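Local coordinates for 3'-5' exonuclease crn-4 (Caenorhabditis elegans, PDB 5DK5), which degrades DNA and RNA from their 3' ends as a DEDDh-family exonuclease and takes part in apoptotic DNA degradation, at residues Glu216-Pro228 against Tyr272-Gln286. Sequence-based numbering, arbitrary orientation.
With ZN (zinc ion), chain I; IPA (isopropyl alcohol), chain N.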
# COMPACT_ATOMS: atom_id res chain seq x y z
N GLU B 216 3.56 -6.98 32.05
CA GLU B 216 4.13 -5.89 31.27
C GLU B 216 3.31 -4.61 31.42
O GLU B 216 2.08 -4.65 31.43
CB GLU B 216 4.23 -6.27 29.79
CG GLU B 216 5.31 -7.30 29.49
CD GLU B 216 5.60 -7.46 28.01
OE1 GLU B 216 4.93 -6.79 27.19
OE2 GLU B 216 6.50 -8.25 27.66
N LEU B 217 4.02 -3.49 31.55
CA LEU B 217 3.40 -2.18 31.69
C LEU B 217 4.00 -1.22 30.67
O LEU B 217 5.15 -1.39 30.25
CB LEU B 217 3.61 -1.62 33.10
CG LEU B 217 3.29 -2.54 34.28
CD1 LEU B 217 3.88 -1.96 35.55
CD2 LEU B 217 1.80 -2.74 34.43
N LEU B 218 3.23 -0.22 30.26
CA LEU B 218 3.71 0.82 29.37
C LEU B 218 3.95 2.11 30.14
O LEU B 218 3.02 2.71 30.68
CB LEU B 218 2.72 1.05 28.22
CG LEU B 218 2.49 -0.11 27.26
CD1 LEU B 218 1.63 0.34 26.09
CD2 LEU B 218 3.81 -0.70 26.76
N THR B 219 5.21 2.53 30.18
CA THR B 219 5.62 3.74 30.90
C THR B 219 6.18 4.78 29.94
O THR B 219 6.50 4.47 28.79
CB THR B 219 6.68 3.42 31.97
OG1 THR B 219 7.84 2.87 31.35
CG2 THR B 219 6.13 2.43 32.99
N CYS B 220 6.31 6.01 30.42
CA CYS B 220 6.67 7.14 29.57
C CYS B 220 8.17 7.33 29.38
O CYS B 220 8.59 8.07 28.50
CB CYS B 220 6.08 8.43 30.15
SG CYS B 220 6.66 8.82 31.82
N CYS B 221 8.97 6.67 30.21
CA CYS B 221 10.41 6.91 30.20
C CYS B 221 11.21 5.67 30.61
O CYS B 221 10.73 4.81 31.35
CB CYS B 221 10.75 8.07 31.14
SG CYS B 221 12.51 8.49 31.21
N ALA B 222 12.45 5.60 30.10
CA ALA B 222 13.37 4.52 30.44
C ALA B 222 14.81 5.01 30.30
O ALA B 222 15.12 5.80 29.42
CB ALA B 222 13.13 3.32 29.56
N SER B 223 15.68 4.53 31.18
CA SER B 223 17.07 4.98 31.20
C SER B 223 17.86 4.48 29.98
O SER B 223 18.82 5.11 29.56
CB SER B 223 17.76 4.53 32.48
OG SER B 223 19.10 5.00 32.53
N TRP B 224 17.44 3.34 29.43
CA TRP B 224 18.18 2.73 28.32
C TRP B 224 17.91 3.43 26.99
O TRP B 224 18.52 3.09 25.98
CB TRP B 224 17.84 1.24 28.21
CG TRP B 224 16.38 0.93 28.06
CD1 TRP B 224 15.51 0.62 29.06
CD2 TRP B 224 15.63 0.89 26.84
NE1 TRP B 224 14.26 0.39 28.54
CE2 TRP B 224 14.31 0.56 27.18
CE3 TRP B 224 15.95 1.12 25.50
CZ2 TRP B 224 13.30 0.43 26.22
CZ3 TRP B 224 14.95 1.00 24.55
CH2 TRP B 224 13.64 0.66 24.92
N ARG B 225 17.00 4.40 26.98
CA ARG B 225 16.75 5.22 25.80
C ARG B 225 17.51 6.55 25.86
O ARG B 225 17.44 7.36 24.94
CB ARG B 225 15.25 5.50 25.63
CG ARG B 225 14.44 4.29 25.19
CD ARG B 225 13.14 4.70 24.51
NE ARG B 225 12.32 5.58 25.33
CZ ARG B 225 11.10 5.99 25.00
NH1 ARG B 225 10.55 5.60 23.86
NH2 ARG B 225 10.42 6.79 25.81
N ARG B 226 18.24 6.76 26.95
CA ARG B 226 18.93 8.03 27.16
C ARG B 226 20.09 8.20 26.18
O ARG B 226 20.38 9.31 25.75
CB ARG B 226 19.44 8.13 28.60
CG ARG B 226 18.32 8.21 29.62
CD ARG B 226 18.84 8.40 31.04
NE ARG B 226 19.32 9.76 31.27
CZ ARG B 226 20.60 10.12 31.42
NH1 ARG B 226 21.58 9.23 31.38
NH2 ARG B 226 20.89 11.40 31.63
N GLN B 227 20.75 7.09 25.83
CA GLN B 227 21.82 7.14 24.85
C GLN B 227 21.26 6.82 23.46
O GLN B 227 20.41 5.94 23.33
CB GLN B 227 22.95 6.16 25.21
CG GLN B 227 22.57 4.69 25.24
CD GLN B 227 23.78 3.78 25.16
OE1 GLN B 227 24.49 3.76 24.16
NE2 GLN B 227 24.03 3.02 26.23
N PRO B 228 21.71 7.56 22.42
CA PRO B 228 21.25 7.31 21.05
C PRO B 228 21.42 5.86 20.59
O PRO B 228 22.41 5.21 20.92
CB PRO B 228 22.13 8.24 20.21
CG PRO B 228 22.45 9.36 21.13
CD PRO B 228 22.58 8.75 22.49
N TYR B 272 6.21 4.88 36.10
CA TYR B 272 7.40 5.72 36.15
C TYR B 272 7.13 7.08 36.79
O TYR B 272 7.65 7.37 37.87
CB TYR B 272 7.96 5.92 34.74
CG TYR B 272 9.34 6.53 34.73
CD1 TYR B 272 9.51 7.91 34.78
CD2 TYR B 272 10.48 5.73 34.70
CE1 TYR B 272 10.77 8.47 34.78
CE2 TYR B 272 11.74 6.29 34.71
CZ TYR B 272 11.88 7.66 34.75
OH TYR B 272 13.14 8.22 34.75
N CYS B 273 6.32 7.91 36.13
CA CYS B 273 6.10 9.28 36.57
C CYS B 273 5.04 9.38 37.66
O CYS B 273 4.84 10.45 38.24
CB CYS B 273 5.70 10.16 35.38
SG CYS B 273 4.09 9.76 34.67
N ARG B 274 4.37 8.27 37.94
CA ARG B 274 3.38 8.20 39.01
C ARG B 274 2.27 9.24 38.84
O ARG B 274 1.75 9.77 39.82
CB ARG B 274 4.06 8.36 40.37
CG ARG B 274 4.94 7.19 40.76
CD ARG B 274 4.12 5.96 41.11
NE ARG B 274 4.91 4.74 41.07
CZ ARG B 274 5.65 4.28 42.08
NH1 ARG B 274 5.73 4.95 43.22
NH2 ARG B 274 6.33 3.16 41.93
N LYS B 275 1.91 9.51 37.59
CA LYS B 275 0.80 10.40 37.29
C LYS B 275 -0.27 9.64 36.51
O LYS B 275 0.00 8.61 35.91
CB LYS B 275 1.27 11.62 36.50
CG LYS B 275 2.14 12.56 37.31
CD LYS B 275 2.32 13.91 36.63
CE LYS B 275 3.17 13.81 35.38
NZ LYS B 275 3.46 15.15 34.79
N GLY B 276 -1.50 10.16 36.54
CA GLY B 276 -2.60 9.55 35.83
C GLY B 276 -2.30 9.43 34.35
O GLY B 276 -1.66 10.31 33.77
N MET B 277 -2.77 8.35 33.74
CA MET B 277 -2.52 8.09 32.33
C MET B 277 -3.37 8.98 31.43
O MET B 277 -3.35 8.85 30.21
CB MET B 277 -2.77 6.62 32.02
CG MET B 277 -1.77 5.68 32.68
SD MET B 277 -2.25 3.95 32.64
CE MET B 277 -0.78 3.18 33.30
N ASP B 278 -4.12 9.89 32.05
CA ASP B 278 -4.85 10.92 31.32
C ASP B 278 -3.97 12.16 31.12
O ASP B 278 -4.28 13.01 30.28
CB ASP B 278 -6.14 11.31 32.06
CG ASP B 278 -5.95 11.44 33.56
OD1 ASP B 278 -4.81 11.70 33.99
OD2 ASP B 278 -6.94 11.29 34.31
N VAL B 279 -2.89 12.25 31.89
CA VAL B 279 -1.91 13.31 31.74
C VAL B 279 -0.64 12.76 31.11
O VAL B 279 -0.09 13.33 30.16
CB VAL B 279 -1.56 13.96 33.10
CG1 VAL B 279 -0.52 15.06 32.94
CG2 VAL B 279 -2.81 14.51 33.77
N CYS B 280 -0.17 11.63 31.64
CA CYS B 280 1.00 10.95 31.11
C CYS B 280 0.70 10.31 29.76
O CYS B 280 -0.35 9.70 29.57
CB CYS B 280 1.49 9.89 32.10
SG CYS B 280 2.75 8.78 31.43
N GLY B 281 1.64 10.45 28.82
CA GLY B 281 1.50 9.88 27.49
C GLY B 281 1.06 10.90 26.45
O GLY B 281 0.93 10.57 25.27
N THR B 282 0.84 12.13 26.88
CA THR B 282 0.43 13.20 25.97
C THR B 282 1.57 13.57 25.03
O THR B 282 1.36 13.73 23.82
CB THR B 282 -0.01 14.45 26.75
OG1 THR B 282 -1.15 14.14 27.57
CG2 THR B 282 -0.38 15.59 25.80
N SER B 283 2.77 13.72 25.59
CA SER B 283 3.94 14.11 24.83
C SER B 283 5.08 13.10 25.00
O SER B 283 5.23 12.49 26.06
CB SER B 283 4.41 15.50 25.26
OG SER B 283 5.66 15.82 24.67
N HIS B 284 5.88 12.94 23.95
CA HIS B 284 7.04 12.07 23.99
C HIS B 284 8.11 12.67 24.90
O HIS B 284 8.51 13.82 24.72
CB HIS B 284 7.59 11.86 22.57
CG HIS B 284 8.46 10.64 22.43
ND1 HIS B 284 9.25 10.17 23.45
CD2 HIS B 284 8.65 9.80 21.38
CE1 HIS B 284 9.89 9.09 23.04
NE2 HIS B 284 9.55 8.85 21.79
N GLN B 285 8.56 11.90 25.88
CA GLN B 285 9.48 12.40 26.90
C GLN B 285 10.95 12.19 26.53
O GLN B 285 11.84 12.79 27.14
CB GLN B 285 9.19 11.73 28.24
CG GLN B 285 7.80 12.02 28.78
CD GLN B 285 7.57 13.49 29.03
OE1 GLN B 285 8.37 14.15 29.71
NE2 GLN B 285 6.49 14.03 28.49
N GLN B 286 11.20 11.34 25.54
CA GLN B 286 12.55 11.03 25.09
C GLN B 286 12.63 10.99 23.57
O GLN B 286 13.03 9.99 22.98
CB GLN B 286 13.01 9.69 25.68
CG GLN B 286 13.03 9.67 27.20
CD GLN B 286 13.42 8.32 27.76
OE1 GLN B 286 12.64 7.36 27.69
NE2 GLN B 286 14.62 8.23 28.31
ZN ZN I . 4.58 8.32 32.82
C1 IPA N . 16.72 10.57 24.24
C2 IPA N . 17.75 10.92 23.19
C3 IPA N . 18.09 9.69 22.37
O2 IPA N . 18.92 11.39 23.81
O HOH W 1 7.57 9.15 26.59
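Cys220, Cys273 and Cys280 meet on a zinc ion in a four-cysteine site, a worked example of how a metal can tie a loop with no regular helix or strand to the residue that follows a sheet strand. Cys220 directly follows strand 216-219 of the exonuclease's mixed sheet; Cys270, the CxxC partner of Cys273, is the fourth ligand. Cys220 SG lies 2.4 Å from the zinc ion, placed there by a chi1 of 60° that sets SG between the backbone N and carbonyl carbon.

Aromatic packing flanks the metal. Cys221 lays its CB over the centre of one face of the Tyr272 ring, a CH-pi contact 3.7 Å from the centroid, while its SG sits obliquely to the ring and also touches the amide of Gln286.

Farther along, at Gln286, polar bonds take over. The Gln286 amide bonds both the C=O and the N-H of Ala222: NE2 donates to Ala222 O at 2.7 Å and nearly straight (168°), and OE1 accepts from Ala222 N. Arg225, whose NH1 is held by Leu250 O and Glu247 O, turns its guanidinium edge to the same oxygen, so three N-H groups converge on Gln286 OE1, with Arg225 NE and NH2 each 3.0 Å from it.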